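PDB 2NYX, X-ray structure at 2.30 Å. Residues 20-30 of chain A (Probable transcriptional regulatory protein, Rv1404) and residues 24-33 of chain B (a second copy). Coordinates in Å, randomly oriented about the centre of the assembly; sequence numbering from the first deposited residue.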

# COMPACT_ATOMS: atom_id res chain seq x y z
N ALA A 20 -16.13 -3.08 4.11
CA ALA A 20 -15.32 -4.30 4.07
C ALA A 20 -14.08 -4.12 3.19
O ALA A 20 -12.99 -4.61 3.52
CB ALA A 20 -16.16 -5.46 3.59
N LEU A 21 -14.26 -3.41 2.08
CA LEU A 21 -13.17 -3.06 1.18
C LEU A 21 -12.18 -2.07 1.80
O LEU A 21 -10.97 -2.16 1.57
CB LEU A 21 -13.73 -2.51 -0.13
CG LEU A 21 -14.18 -3.54 -1.16
CD1 LEU A 21 -15.16 -2.91 -2.09
CD2 LEU A 21 -13.01 -4.10 -1.92
N LEU A 22 -12.70 -1.16 2.62
CA LEU A 22 -11.87 -0.21 3.35
C LEU A 22 -10.91 -0.91 4.31
O LEU A 22 -9.71 -0.62 4.31
CB LEU A 22 -12.73 0.81 4.08
CG LEU A 22 -12.01 1.96 4.78
CD1 LEU A 22 -11.08 2.76 3.83
CD2 LEU A 22 -13.03 2.89 5.43
N THR A 23 -11.42 -1.83 5.12
CA THR A 23 -10.56 -2.58 6.02
C THR A 23 -9.57 -3.44 5.22
O THR A 23 -8.38 -3.48 5.57
CB THR A 23 -11.38 -3.44 6.99
OG1 THR A 23 -12.37 -2.62 7.63
CG2 THR A 23 -10.48 -4.02 8.05
N ALA A 24 -10.04 -4.09 4.15
CA ALA A 24 -9.15 -4.84 3.26
C ALA A 24 -8.03 -3.97 2.69
O ALA A 24 -6.90 -4.44 2.55
CB ALA A 24 -9.92 -5.49 2.12
N SER A 25 -8.34 -2.72 2.38
CA SER A 25 -7.35 -1.79 1.83
C SER A 25 -6.24 -1.45 2.85
O SER A 25 -5.08 -1.27 2.47
CB SER A 25 -8.02 -0.52 1.32
OG SER A 25 -8.42 0.29 2.40
N ARG A 26 -6.62 -1.39 4.13
CA ARG A 26 -5.67 -1.21 5.21
C ARG A 26 -4.74 -2.40 5.37
O ARG A 26 -3.55 -2.23 5.68
CB ARG A 26 -6.39 -0.97 6.53
CG ARG A 26 -6.93 0.41 6.67
CD ARG A 26 -7.28 0.71 8.09
NE ARG A 26 -7.61 2.12 8.25
CZ ARG A 26 -7.97 2.66 9.40
NH1 ARG A 26 -8.05 1.92 10.48
NH2 ARG A 26 -8.26 3.96 9.46
N LEU A 27 -5.26 -3.60 5.17
CA LEU A 27 -4.43 -4.80 5.27
C LEU A 27 -3.45 -4.87 4.10
O LEU A 27 -2.34 -5.34 4.27
CB LEU A 27 -5.29 -6.06 5.40
CG LEU A 27 -4.65 -7.46 5.53
CD1 LEU A 27 -3.61 -7.57 6.65
CD2 LEU A 27 -5.74 -8.48 5.75
N LEU A 28 -3.85 -4.39 2.93
CA LEU A 28 -2.94 -4.41 1.78
C LEU A 28 -1.85 -3.36 1.92
O LEU A 28 -0.69 -3.60 1.55
CB LEU A 28 -3.70 -4.25 0.47
CG LEU A 28 -4.64 -5.41 0.12
CD1 LEU A 28 -5.74 -4.94 -0.79
CD2 LEU A 28 -3.89 -6.57 -0.51
N VAL A 29 -2.21 -2.21 2.48
CA VAL A 29 -1.21 -1.19 2.83
C VAL A 29 -0.21 -1.72 3.86
O VAL A 29 1.00 -1.52 3.71
CB VAL A 29 -1.84 0.13 3.31
CG1 VAL A 29 -0.80 1.02 3.93
CG2 VAL A 29 -2.48 0.85 2.14
N ALA A 30 -0.71 -2.41 4.88
CA ALA A 30 0.15 -3.06 5.87
C ALA A 30 1.14 -3.99 5.20
O ALA A 30 2.32 -4.01 5.58
CB ALA A 30 -0.69 -3.83 6.85
N ALA B 24 -5.18 -8.97 -8.68
CA ALA B 24 -6.51 -8.51 -8.30
C ALA B 24 -6.53 -7.31 -7.36
O ALA B 24 -7.52 -6.57 -7.31
CB ALA B 24 -7.27 -9.65 -7.66
N SER B 25 -5.44 -7.13 -6.63
CA SER B 25 -5.37 -6.10 -5.63
C SER B 25 -4.70 -4.80 -6.11
O SER B 25 -4.66 -3.83 -5.36
CB SER B 25 -4.70 -6.64 -4.36
OG SER B 25 -3.31 -6.80 -4.57
N ARG B 26 -4.20 -4.78 -7.34
CA ARG B 26 -3.53 -3.61 -7.91
C ARG B 26 -4.31 -2.31 -7.75
O ARG B 26 -3.76 -1.31 -7.28
CB ARG B 26 -3.22 -3.81 -9.40
CG ARG B 26 -1.91 -4.50 -9.72
CD ARG B 26 -1.78 -4.75 -11.24
NE ARG B 26 -3.06 -5.16 -11.83
CZ ARG B 26 -3.23 -5.83 -12.97
NH1 ARG B 26 -2.19 -6.21 -13.72
NH2 ARG B 26 -4.46 -6.13 -13.37
N LEU B 27 -5.59 -2.31 -8.14
CA LEU B 27 -6.42 -1.11 -8.07
C LEU B 27 -6.62 -0.62 -6.64
O LEU B 27 -6.37 0.55 -6.36
CB LEU B 27 -7.76 -1.30 -8.77
CG LEU B 27 -8.63 -0.04 -8.92
CD1 LEU B 27 -7.84 1.15 -9.43
CD2 LEU B 27 -9.81 -0.29 -9.83
N LEU B 28 -7.06 -1.50 -5.75
CA LEU B 28 -7.30 -1.10 -4.38
C LEU B 28 -6.05 -0.45 -3.81
O LEU B 28 -6.13 0.59 -3.15
CB LEU B 28 -7.70 -2.28 -3.50
CG LEU B 28 -8.96 -2.11 -2.65
CD1 LEU B 28 -8.93 -3.04 -1.44
CD2 LEU B 28 -9.23 -0.67 -2.22
N VAL B 29 -4.90 -1.07 -4.09
CA VAL B 29 -3.60 -0.59 -3.63
C VAL B 29 -3.26 0.81 -4.18
O VAL B 29 -2.78 1.67 -3.45
CB VAL B 29 -2.47 -1.62 -3.93
CG1 VAL B 29 -1.09 -0.96 -3.91
CG2 VAL B 29 -2.53 -2.76 -2.94
N ALA B 30 -3.51 1.02 -5.47
CA ALA B 30 -3.24 2.32 -6.09
C ALA B 30 -4.15 3.38 -5.50
O ALA B 30 -3.72 4.50 -5.31
CB ALA B 30 -3.43 2.25 -7.60
N ILE B 31 -5.40 3.01 -5.23
CA ILE B 31 -6.37 3.92 -4.61
C ILE B 31 -5.93 4.27 -3.19
O ILE B 31 -6.00 5.43 -2.78
CB ILE B 31 -7.80 3.31 -4.57
CG1 ILE B 31 -8.41 3.23 -5.97
CG2 ILE B 31 -8.73 4.15 -3.66
CD1 ILE B 31 -9.76 2.50 -6.01
N SER B 32 -5.47 3.26 -2.46
CA SER B 32 -4.95 3.48 -1.12
C SER B 32 -3.74 4.41 -1.16
O SER B 32 -3.68 5.38 -0.40
CB SER B 32 -4.58 2.15 -0.47
OG SER B 32 -5.70 1.28 -0.44
N ALA B 33 -2.80 4.12 -2.05
CA ALA B 33 -1.56 4.88 -2.14
C ALA B 33 -1.86 6.32 -2.52
O ALA B 33 -1.28 7.23 -1.96
CB ALA B 33 -0.62 4.26 -3.14

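How does L28(B), the residue with the most covered surface, fit against the other copy? Its side chain enters as a knob into a hole formed by L21(A), A24(A), S25(A) and L28(A), four residues brought onto one face by the helical repeat. L28(B) CD1 lies 3.7 Å from L21(A) O and 4.4 Å from A24(A) CB, while L28(B) CD2 approaches S25(A) CB at 3.7 Å. The leucine reaches the backbone as well as the side chains, and A24(A) and S25(A), both small, form part of the hole. Its chi1 of -130° falls between the usual wells.

What does L28(A) contribute beyond one wall of that hole? Its CA-to-CB bond points toward chain B, and its side chain meets three residues there. L28(A) CD1 packs 3.8 Å from L28(B) CD1, L28(A) CB lies 3.9 Å from V29(B) CG2, and L28(A) CD2 is 3.9 Å from S25(B) CB. These are van der Waals distances, as expected of close packing without a polar bond.

Where does the polar group of S32(B) go? Its hydroxyl turns back on its own helix, where S32(B) OG donates to L28(B) O at 2.8 Å. S25(A) does likewise: S25(A) OG donates to L22(A) O at a very short 2.5 Å. Across the gap the serines meet through carbon and oxygen, S25(A) CB to S32(B) OG at 3.4 Å, and V29(A) CG2 rests 3.6 Å from S32(B) CB.

How do the helices lie at this contact? They cross nearly at right angles, 83° between their directions, with axes 9.4 Å apart at closest approach. S25(A) CA and L28(B) CA come within 6.2 Å, at the base of the knob. The two stretches together bury 344 Å², with no hydrogen bond between them.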